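Local structure of protein-tyrosine phosphatase mitochondrial 1 (Mus musculus, 3RGO) at residues 110-115 against 141-146; 92-97 against 104-109; 18-23 against 49-54. The protein removes phosphate from phosphatidylglycerophosphate to give phosphatidylglycerol, a step on the mitochondrial route to cardiolipin. All coordinates share one frame; numbering follows the deposited sequence.

Contact 1 (110-115 against 141-146); sequences YLIQVH and EVLKEF
Ile112 of helix 102-115 reaches between Leu143 and Phe146 of helix 137-154, one branch to each. Over these segments the axes pass 10.6 Å apart and run almost parallel, crossing at -22°, so the side chains must bridge the distance. The Ile112 chain runs extended past CG1 (chi2 171°), which carries CD1 across to Leu143, where it lies 4.1 Å from Leu143 CD2 and about as near to Leu143 O. The other branch turns to Phe146: Ile112 CG2 sits 4.2 Å from Phe146 CD1, at the ring edge and near its plane, the two side chains passing alongside one another, head to tail. In Phe146 a chi1 of -175° places CG opposite the backbone N, which throws the ring out toward helix 102-115. Its far rim arrives beside the root of Gln113, with Phe146 CE1 4.1 Å from Gln113 CB. The ring also meets that of His76, and it rests on Ala109, while Leu143 packs on Ile123 and Ile112 on Ala122; helices 72-88 and 119-129 thereby join the same core. With an alanine in place of Phe146, the loss of the ring would probably open a gap between the two helices, leaving Ile112 CG2 and the base of Gln113 without their mate. No hydrogen bond or salt bridge crosses between the segments, and 207 Å² is buried between them, so the association implied here is one of dispersion and solvent exclusion, with aliphatic branches and an aromatic rim filling the space between the helices.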
loop_
_atom_site.group_PDB
_atom_site.type_symbol
_atom_site.label_atom_id
_atom_site.label_comp_id
_atom_site.label_asym_id
_atom_site.label_seq_id
_atom_site.Cartn_x
_atom_site.Cartn_y
_atom_site.Cartn_z
ATOM N N TYR A 110 3.841 0.362 -6.145
ATOM C CA TYR A 110 3.208 1.593 -6.610
ATOM C C TYR A 110 4.236 2.572 -7.180
ATOM O O TYR A 110 4.088 3.043 -8.308
ATOM C CB TYR A 110 2.430 2.242 -5.456
ATOM C CG TYR A 110 2.080 3.698 -5.655
ATOM C CD1 TYR A 110 0.992 4.073 -6.432
ATOM C CD2 TYR A 110 2.835 4.700 -5.053
ATOM C CE1 TYR A 110 0.669 5.411 -6.616
ATOM C CE2 TYR A 110 2.522 6.031 -5.224
ATOM C CZ TYR A 110 1.440 6.384 -6.008
ATOM O OH TYR A 110 1.128 7.714 -6.179
ATOM N N LEU A 111 5.278 2.868 -6.404
ATOM C CA LEU A 111 6.313 3.804 -6.840
ATOM C C LEU A 111 7.069 3.310 -8.072
ATOM O O LEU A 111 7.404 4.094 -8.971
ATOM C CB LEU A 111 7.286 4.092 -5.697
ATOM C CG LEU A 111 6.690 4.844 -4.502
ATOM C CD1 LEU A 111 7.697 4.911 -3.364
ATOM C CD2 LEU A 111 6.226 6.243 -4.905
ATOM N N ILE A 112 7.352 2.014 -8.111
ATOM C CA ILE A 112 8.012 1.433 -9.272
ATOM C C ILE A 112 7.221 1.728 -10.538
ATOM O O ILE A 112 7.775 2.187 -11.537
ATOM C CB ILE A 112 8.204 -0.088 -9.117
ATOM C CG1 ILE A 112 9.271 -0.373 -8.052
ATOM C CG2 ILE A 112 8.591 -0.720 -10.449
ATOM C CD1 ILE A 112 9.393 -1.838 -7.666
ATOM N N GLN A 113 5.921 1.472 -10.486
ATOM C CA GLN A 113 5.075 1.657 -11.652
ATOM C C GLN A 113 4.921 3.133 -11.993
ATOM O O GLN A 113 5.071 3.524 -13.147
ATOM C CB GLN A 113 3.702 1.018 -11.439
ATOM C CG GLN A 113 2.700 1.398 -12.527
ATOM C CD GLN A 113 1.589 0.389 -12.675
ATOM O OE1 GLN A 113 1.701 -0.745 -12.217
ATOM N NE2 GLN A 113 0.502 0.797 -13.321
ATOM N N VAL A 114 4.629 3.948 -10.984
ATOM C CA VAL A 114 4.419 5.376 -11.188
ATOM C C VAL A 114 5.650 6.080 -11.762
ATOM O O VAL A 114 5.530 6.941 -12.638
ATOM C CB VAL A 114 3.990 6.073 -9.876
ATOM C CG1 VAL A 114 4.013 7.591 -10.034
ATOM C CG2 VAL A 114 2.608 5.595 -9.457
ATOM N N HIS A 115 6.835 5.710 -11.283
ATOM C CA HIS A 115 8.049 6.429 -11.674
ATOM C C HIS A 115 8.952 5.671 -12.639
ATOM O O HIS A 115 9.976 6.196 -13.082
ATOM C CB HIS A 115 8.846 6.824 -10.432
ATOM C CG HIS A 115 8.099 7.722 -9.496
ATOM N ND1 HIS A 115 7.856 9.050 -9.778
ATOM C CD2 HIS A 115 7.546 7.485 -8.286
ATOM C CE1 HIS A 115 7.188 9.591 -8.775
ATOM N NE2 HIS A 115 6.986 8.664 -7.858
ATOM N N GLU A 141 12.540 -9.939 -4.423
ATOM C CA GLU A 141 12.494 -10.729 -5.651
ATOM C C GLU A 141 11.175 -10.542 -6.407
ATOM O O GLU A 141 11.154 -10.488 -7.637
ATOM C CB GLU A 141 12.755 -12.207 -5.360
ATOM C CG GLU A 141 14.177 -12.497 -4.893
ATOM C CD GLU A 141 15.225 -12.157 -5.943
ATOM O OE1 GLU A 141 15.366 -12.922 -6.922
ATOM O OE2 GLU A 141 15.916 -11.127 -5.786
ATOM N N VAL A 142 10.072 -10.435 -5.675
ATOM C CA VAL A 142 8.787 -10.206 -6.321
ATOM C C VAL A 142 8.718 -8.802 -6.923
ATOM O O VAL A 142 8.188 -8.619 -8.016
ATOM C CB VAL A 142 7.608 -10.466 -5.364
ATOM C CG1 VAL A 142 6.287 -10.039 -6.005
ATOM C CG2 VAL A 142 7.571 -11.943 -4.969
ATOM N N LEU A 143 9.264 -7.819 -6.209
ATOM C CA LEU A 143 9.352 -6.453 -6.721
ATOM C C LEU A 143 10.208 -6.403 -7.991
ATOM O O LEU A 143 9.967 -5.590 -8.881
ATOM C CB LEU A 143 9.930 -5.510 -5.661
ATOM C CG LEU A 143 9.024 -5.160 -4.478
ATOM C CD1 LEU A 143 9.737 -4.254 -3.480
ATOM C CD2 LEU A 143 7.742 -4.503 -4.975
ATOM N N LYS A 144 11.203 -7.276 -8.067
ATOM C CA LYS A 144 12.015 -7.399 -9.282
ATOM C C LYS A 144 11.195 -7.898 -10.468
ATOM O O LYS A 144 11.349 -7.406 -11.594
ATOM C CB LYS A 144 13.202 -8.338 -9.050
ATOM C CG LYS A 144 14.415 -7.692 -8.395
ATOM C CD LYS A 144 15.638 -8.601 -8.528
ATOM C CE LYS A 144 16.933 -7.884 -8.161
ATOM N NZ LYS A 144 16.957 -7.439 -6.742
ATOM N N GLU A 145 10.340 -8.891 -10.228
ATOM C CA GLU A 145 9.491 -9.425 -11.294
ATOM C C GLU A 145 8.454 -8.377 -11.691
ATOM O O GLU A 145 8.121 -8.220 -12.871
ATOM C CB GLU A 145 8.792 -10.713 -10.849
ATOM C CG GLU A 145 9.720 -11.899 -10.617
ATOM C CD GLU A 145 9.996 -12.690 -11.887
ATOM O OE1 GLU A 145 10.245 -12.067 -12.943
ATOM O OE2 GLU A 145 9.969 -13.939 -11.827
ATOM N N PHE A 146 7.949 -7.655 -10.695
ATOM C CA PHE A 146 6.972 -6.600 -10.943
ATOM C C PHE A 146 7.592 -5.526 -11.833
ATOM O O PHE A 146 6.949 -5.019 -12.755
ATOM C CB PHE A 146 6.484 -5.994 -9.618
ATOM C CG PHE A 146 5.380 -4.985 -9.782
ATOM C CD1 PHE A 146 5.667 -3.634 -9.897
ATOM C CD2 PHE A 146 4.057 -5.390 -9.824
ATOM C CE1 PHE A 146 4.655 -2.708 -10.044
ATOM C CE2 PHE A 146 3.043 -4.472 -9.974
ATOM C CZ PHE A 146 3.341 -3.127 -10.087
#

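Contact 2 (92-97 against 104-109); sequences VYVHCK and ATMVAA. With SO4 (sulfate ion), chain B.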
loop_
_atom_site.group_PDB
_atom_site.type_symbol
_atom_site.label_atom_id
_atom_site.label_comp_id
_atom_site.label_asym_id
_atom_site.label_seq_id
_atom_site.Cartn_x
_atom_site.Cartn_y
_atom_site.Cartn_z
ATOM N N VAL A 92 -5.000 7.251 -0.568
ATOM C CA VAL A 92 -5.149 5.866 -0.154
ATOM C C VAL A 92 -4.180 5.565 0.976
ATOM O O VAL A 92 -2.989 5.867 0.881
ATOM C CB VAL A 92 -4.884 4.891 -1.324
ATOM C CG1 VAL A 92 -4.867 3.450 -0.825
ATOM C CG2 VAL A 92 -5.932 5.075 -2.412
ATOM N N TYR A 93 -4.704 4.978 2.048
ATOM C CA TYR A 93 -3.900 4.559 3.187
ATOM C C TYR A 93 -3.554 3.086 3.020
ATOM O O TYR A 93 -4.442 2.246 2.858
ATOM C CB TYR A 93 -4.690 4.777 4.481
ATOM C CG TYR A 93 -3.903 4.649 5.765
ATOM C CD1 TYR A 93 -3.655 3.402 6.335
ATOM C CD2 TYR A 93 -3.447 5.781 6.440
ATOM C CE1 TYR A 93 -2.955 3.290 7.529
ATOM C CE2 TYR A 93 -2.749 5.676 7.637
ATOM C CZ TYR A 93 -2.505 4.429 8.174
ATOM O OH TYR A 93 -1.811 4.324 9.363
ATOM N N VAL A 94 -2.260 2.782 3.054
ATOM C CA VAL A 94 -1.772 1.429 2.831
ATOM C C VAL A 94 -1.181 0.893 4.122
ATOM O O VAL A 94 -0.294 1.512 4.710
ATOM C CB VAL A 94 -0.679 1.412 1.725
ATOM C CG1 VAL A 94 -0.215 -0.002 1.439
ATOM C CG2 VAL A 94 -1.201 2.063 0.456
ATOM N N HIS A 95 -1.671 -0.258 4.572
ATOM C CA HIS A 95 -1.191 -0.814 5.829
ATOM C C HIS A 95 -1.224 -2.327 5.897
ATOM O O HIS A 95 -1.956 -2.997 5.173
ATOM C CB HIS A 95 -2.018 -0.272 7.005
ATOM C CG HIS A 95 -3.382 -0.885 7.106
ATOM N ND1 HIS A 95 -3.641 -2.006 7.863
ATOM C CD2 HIS A 95 -4.559 -0.542 6.528
ATOM C CE1 HIS A 95 -4.919 -2.325 7.755
ATOM N NE2 HIS A 95 -5.498 -1.451 6.950
ATOM N N CYS A 96 -0.412 -2.852 6.802
ATOM C CA CYS A 96 -0.583 -4.194 7.305
ATOM C C CYS A 96 -0.664 -4.027 8.819
ATOM O O CYS A 96 -1.681 -3.557 9.340
ATOM C CB CYS A 96 0.584 -5.091 6.890
ATOM S SG CYS A 96 0.349 -6.832 7.310
ATOM N N LYS A 97 0.417 -4.354 9.515
ATOM C CA LYS A 97 0.468 -4.183 10.966
ATOM C C LYS A 97 1.294 -2.968 11.372
ATOM O O LYS A 97 0.764 -1.982 11.875
ATOM C CB LYS A 97 1.045 -5.433 11.639
ATOM C CG LYS A 97 0.142 -6.657 11.592
ATOM C CD LYS A 97 0.733 -7.789 12.428
ATOM C CE LYS A 97 0.977 -7.341 13.865
ATOM N NZ LYS A 97 1.620 -8.406 14.695
ATOM N N ALA A 104 5.065 -1.751 3.184
ATOM C CA ALA A 104 6.140 -1.040 2.499
ATOM C C ALA A 104 6.372 -1.607 1.096
ATOM O O ALA A 104 6.626 -0.870 0.147
ATOM C CB ALA A 104 7.423 -1.112 3.315
ATOM N N THR A 105 6.274 -2.923 0.971
ATOM C CA THR A 105 6.469 -3.587 -0.315
ATOM C C THR A 105 5.388 -3.186 -1.321
ATOM O O THR A 105 5.671 -2.955 -2.504
ATOM C CB THR A 105 6.498 -5.113 -0.130
ATOM O OG1 THR A 105 7.599 -5.456 0.721
ATOM C CG2 THR A 105 6.654 -5.818 -1.470
ATOM N N MET A 106 4.151 -3.094 -0.841
ATOM C CA MET A 106 3.025 -2.664 -1.672
ATOM C C MET A 106 3.254 -1.255 -2.196
ATOM O O MET A 106 3.054 -0.976 -3.387
ATOM C CB MET A 106 1.716 -2.720 -0.870
ATOM C CG MET A 106 0.467 -2.289 -1.653
ATOM S SD MET A 106 -0.034 -3.482 -2.941
ATOM C CE MET A 106 -0.202 -4.969 -1.961
ATOM N N VAL A 107 3.669 -0.362 -1.300
ATOM C CA VAL A 107 3.967 1.015 -1.685
ATOM C C VAL A 107 5.141 1.056 -2.662
ATOM O O VAL A 107 5.147 1.862 -3.592
ATOM C CB VAL A 107 4.237 1.929 -0.456
ATOM C CG1 VAL A 107 4.711 3.305 -0.906
ATOM C CG2 VAL A 107 2.979 2.056 0.419
ATOM N N ALA A 108 6.127 0.183 -2.454
ATOM C CA ALA A 108 7.255 0.068 -3.372
ATOM C C ALA A 108 6.788 -0.243 -4.787
ATOM O O ALA A 108 7.282 0.336 -5.752
ATOM C CB ALA A 108 8.249 -1.008 -2.887
ATOM N N ALA A 109 5.835 -1.159 -4.915
ATOM C CA ALA A 109 5.345 -1.537 -6.231
ATOM C C ALA A 109 4.666 -0.347 -6.907
ATOM O O ALA A 109 4.888 -0.082 -8.087
ATOM C CB ALA A 109 4.391 -2.722 -6.126
HETATM S S SO4 B . 4.082 -4.810 7.989
HETATM O O1 SO4 B . 4.694 -6.056 7.537
HETATM O O2 SO4 B . 5.084 -3.960 8.623
HETATM O O3 SO4 B . 3.498 -4.119 6.847
HETATM O O4 SO4 B . 3.037 -5.104 8.968
#
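Val94 packs on Met106 and Val107 across the strand-loop-helix unit that forms the phosphate-binding loop of cysteine phosphatases, the HCX5R signature from His95 and Cys96 to Arg102. The apolar contacts come first. With chi1 at -177°, Val94 CG1 stands opposite the backbone N, points from strand 91-95 to helix 102-115 and touches Met106 CG at 3.9 Å, the two side chains lying roughly perpendicular. The same methyl meets Val107 CG2, also at 3.9 Å, so one branch of Val94 serves both helix residues. Bends at chi2 and chi3 (71° and 56°) then lead the Met106 sulfur end away from Val94; the side chains of Val94 and Met106 also touch Met35 of strand 29-35.

Polar interactions gather where the strand ends. His95 ND1 donates to Cys96 O at 2.9 Å, nearly straight and in the plane of the imidazole, while NE2 is hydrogen-bonded to Thr34 OG1; bonds at both nitrogens fix the ring's rotation. Cys96, the predicted phosphocysteine nucleophile, lies beside a sulfate, probably from the crystallisation liquor, in a position consistent with that of a substrate phosphate. Backbone N of Ala98 and Arg100 and side chains of Arg102 and Ser103 also hold this anion. Cys96 SG is 3.6 Å from sulfate O4, the oxygen that accepts a 2.8 Å hydrogen bond from Lys97 N.

Contact 3 (18-23 against 49-54); sequences NMTRRL and KEWKKA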
loop_
_atom_site.group_PDB
_atom_site.type_symbol
_atom_site.label_atom_id
_atom_site.label_comp_id
_atom_site.label_asym_id
_atom_site.label_seq_id
_atom_site.Cartn_x
_atom_site.Cartn_y
_atom_site.Cartn_z
ATOM N N ASN A 18 -10.570 5.100 15.822
ATOM C CA ASN A 18 -10.616 6.499 16.233
ATOM C C ASN A 18 -9.921 7.461 15.271
ATOM O O ASN A 18 -10.164 8.669 15.313
ATOM C CB ASN A 18 -10.018 6.657 17.635
ATOM C CG ASN A 18 -8.500 6.729 17.615
ATOM O OD1 ASN A 18 -7.817 5.705 17.648
ATOM N ND2 ASN A 18 -7.966 7.945 17.558
ATOM N N MET A 19 -9.054 6.928 14.415
ATOM C CA MET A 19 -8.275 7.752 13.494
ATOM C C MET A 19 -9.058 8.090 12.231
ATOM O O MET A 19 -8.698 9.007 11.491
ATOM C CB MET A 19 -6.977 7.036 13.116
ATOM C CG MET A 19 -6.099 6.690 14.305
ATOM S SD MET A 19 -4.729 5.619 13.836
ATOM C CE MET A 19 -3.972 6.599 12.541
ATOM N N THR A 20 -10.125 7.338 11.993
ATOM C CA THR A 20 -10.943 7.484 10.794
ATOM C C THR A 20 -11.211 8.938 10.422
ATOM O O THR A 20 -10.989 9.347 9.285
ATOM C CB THR A 20 -12.290 6.757 10.962
ATOM O OG1 THR A 20 -12.052 5.361 11.168
ATOM C CG2 THR A 20 -13.163 6.942 9.731
ATOM N N ARG A 21 -11.693 9.715 11.386
ATOM C CA ARG A 21 -12.065 11.102 11.134
ATOM C C ARG A 21 -10.900 11.923 10.589
ATOM O O ARG A 21 -11.028 12.609 9.572
ATOM C CB ARG A 21 -12.613 11.742 12.416
ATOM C CG ARG A 21 -12.978 13.208 12.272
ATOM C CD ARG A 21 -13.573 13.759 13.565
ATOM N NE ARG A 21 -13.962 15.160 13.427
ATOM C CZ ARG A 21 -13.132 16.186 13.592
ATOM N NH1 ARG A 21 -11.859 15.969 13.899
ATOM N NH2 ARG A 21 -13.571 17.430 13.446
ATOM N N ARG A 22 -9.764 11.852 11.273
ATOM C CA ARG A 22 -8.567 12.580 10.864
ATOM C C ARG A 22 -8.078 12.150 9.482
ATOM O O ARG A 22 -7.713 12.983 8.651
ATOM C CB ARG A 22 -7.455 12.377 11.895
ATOM C CG ARG A 22 -6.061 12.711 11.386
ATOM C CD ARG A 22 -5.539 14.003 11.991
ATOM N NE ARG A 22 -4.128 14.212 11.677
ATOM C CZ ARG A 22 -3.363 15.136 12.250
ATOM N NH1 ARG A 22 -3.872 15.942 13.173
ATOM N NH2 ARG A 22 -2.088 15.252 11.901
ATOM N N LEU A 23 -8.069 10.843 9.240
ATOM C CA LEU A 23 -7.578 10.311 7.974
ATOM C C LEU A 23 -8.397 10.801 6.784
ATOM O O LEU A 23 -7.844 11.163 5.747
ATOM C CB LEU A 23 -7.560 8.782 8.006
ATOM C CG LEU A 23 -6.483 8.172 8.903
ATOM C CD1 LEU A 23 -6.619 6.655 8.963
ATOM C CD2 LEU A 23 -5.103 8.577 8.408
ATOM N N LYS A 49 -17.505 -2.094 6.328
ATOM C CA LYS A 49 -18.698 -1.256 6.369
ATOM C C LYS A 49 -18.452 0.055 7.112
ATOM O O LYS A 49 -18.947 1.102 6.706
ATOM C CB LYS A 49 -19.877 -2.018 6.985
ATOM C CG LYS A 49 -19.471 -3.100 7.972
ATOM C CD LYS A 49 -20.095 -2.878 9.345
ATOM C CE LYS A 49 -19.653 -3.952 10.329
ATOM N NZ LYS A 49 -20.155 -3.697 11.708
ATOM N N GLU A 50 -17.683 -0.002 8.195
ATOM C CA GLU A 50 -17.325 1.210 8.924
ATOM C C GLU A 50 -16.468 2.129 8.052
ATOM O O GLU A 50 -16.447 3.346 8.242
ATOM C CB GLU A 50 -16.617 0.872 10.238
ATOM C CG GLU A 50 -17.545 0.260 11.289
ATOM C CD GLU A 50 -16.815 -0.154 12.551
ATOM O OE1 GLU A 50 -15.794 -0.866 12.449
ATOM O OE2 GLU A 50 -17.271 0.225 13.650
ATOM N N TRP A 51 -15.772 1.546 7.084
ATOM C CA TRP A 51 -15.051 2.349 6.104
ATOM C C TRP A 51 -16.021 3.001 5.114
ATOM O O TRP A 51 -15.904 4.190 4.810
ATOM C CB TRP A 51 -14.015 1.506 5.356
ATOM C CG TRP A 51 -12.737 1.261 6.114
ATOM C CD1 TRP A 51 -12.220 0.051 6.483
ATOM C CD2 TRP A 51 -11.810 2.250 6.580
ATOM N NE1 TRP A 51 -11.030 0.225 7.149
ATOM C CE2 TRP A 51 -10.756 1.566 7.222
ATOM C CE3 TRP A 51 -11.766 3.645 6.515
ATOM C CZ2 TRP A 51 -9.673 2.230 7.795
ATOM C CZ3 TRP A 51 -10.692 4.304 7.087
ATOM C CH2 TRP A 51 -9.660 3.595 7.719
ATOM N N LYS A 52 -16.967 2.217 4.603
ATOM C CA LYS A 52 -17.982 2.742 3.694
ATOM C C LYS A 52 -18.676 3.959 4.300
ATOM O O LYS A 52 -18.831 4.988 3.640
ATOM C CB LYS A 52 -19.029 1.677 3.362
ATOM C CG LYS A 52 -18.524 0.518 2.517
ATOM C CD LYS A 52 -19.689 -0.319 2.001
ATOM C CE LYS A 52 -20.626 -0.723 3.133
ATOM N NZ LYS A 52 -21.821 -1.462 2.640
ATOM N N LYS A 53 -19.096 3.822 5.556
ATOM C CA LYS A 53 -19.757 4.904 6.281
ATOM C C LYS A 53 -18.965 6.206 6.199
ATOM O O LYS A 53 -19.538 7.282 6.024
ATOM C CB LYS A 53 -19.963 4.521 7.752
ATOM C CG LYS A 53 -21.260 3.776 8.047
ATOM C CD LYS A 53 -21.323 2.436 7.331
ATOM C CE LYS A 53 -22.474 1.584 7.844
ATOM N NZ LYS A 53 -22.490 0.234 7.211
ATOM N N ALA A 54 -17.647 6.101 6.332
ATOM C CA ALA A 54 -16.776 7.269 6.271
ATOM C C ALA A 54 -16.444 7.639 4.833
ATOM O O ALA A 54 -15.683 8.572 4.583
ATOM C CB ALA A 54 -15.502 7.025 7.067
#
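Thr20 and Trp51 are brought together by their first torsions. In Thr20, chi1 of -61° sets CG2 anti to the backbone N, sending the methyl branch across to Ala54, and turns the hydroxyl back beside its own backbone N. In Trp51, whose CB does not itself head for the other helix, chi1 of -79° and chi2 of 120° swing the indole so that its six-membered ring comes nearer to helix 20-26.

The closest meeting is methyl to methyl: Thr20 CG2 lies 3.5 Å from Ala54 CB, a snug fit between two small groups that both start out toward the opposite segment. Ala54 comes after helix 48-53, its N making a weak 3.0 Å bond to Trp51 O. Next to this pair comes the benzo rim of Trp51. Its CZ3 approaches Thr20 OG1 obliquely at 4.4 Å, while Leu23 CD1 stands at the edge of the indole, near its plane and 4.5 Å from Trp51 CH2. These last two contacts are loose, and no hydrogen bond spans the segments.

The Thr20 hydroxyl is engaged beyond them, accepting from Asn46 ND2 and donating to Lys17 O; the Asn46 bond ties Thr20 to the chain ahead of helix 48-53. Leu23 also packs on Tyr2 of strand 2-4, and Trp51 on Val56 just before strand 57-61, so both touch the sheet or its approaches. The contact lies away from Cys96 of the active site and is plain packing between two short helices, each leading into a parallel strand (29-35 and 57-61), an arrangement that belongs to the alpha/beta fold of dual-specificity phosphatases, with helices flanking a central sheet.

In the fold
Along the chain the contacts come in series, contact 3, contact 2, then contact 1. The centre of contact 2 lies about 2 Å from the centre of the chain, on the middle strand 91-95 of the five-stranded mixed sheet; contacts 1 and 3 sit on opposite sides of it, with centres about 29 Å and nearest atoms about 15 Å apart. Contacts 1 and 2, centres about 12 Å apart, share helix 102-115 and touch, as where Leu143 CD1 meets Ala108 CB at 3.6 Å. Contacts 2 and 3, centres about 18 Å apart, meet through Tyr93 and Leu23. The strand and helix framing the phosphate-binding loop are thus packed from both directions within one catalytic domain.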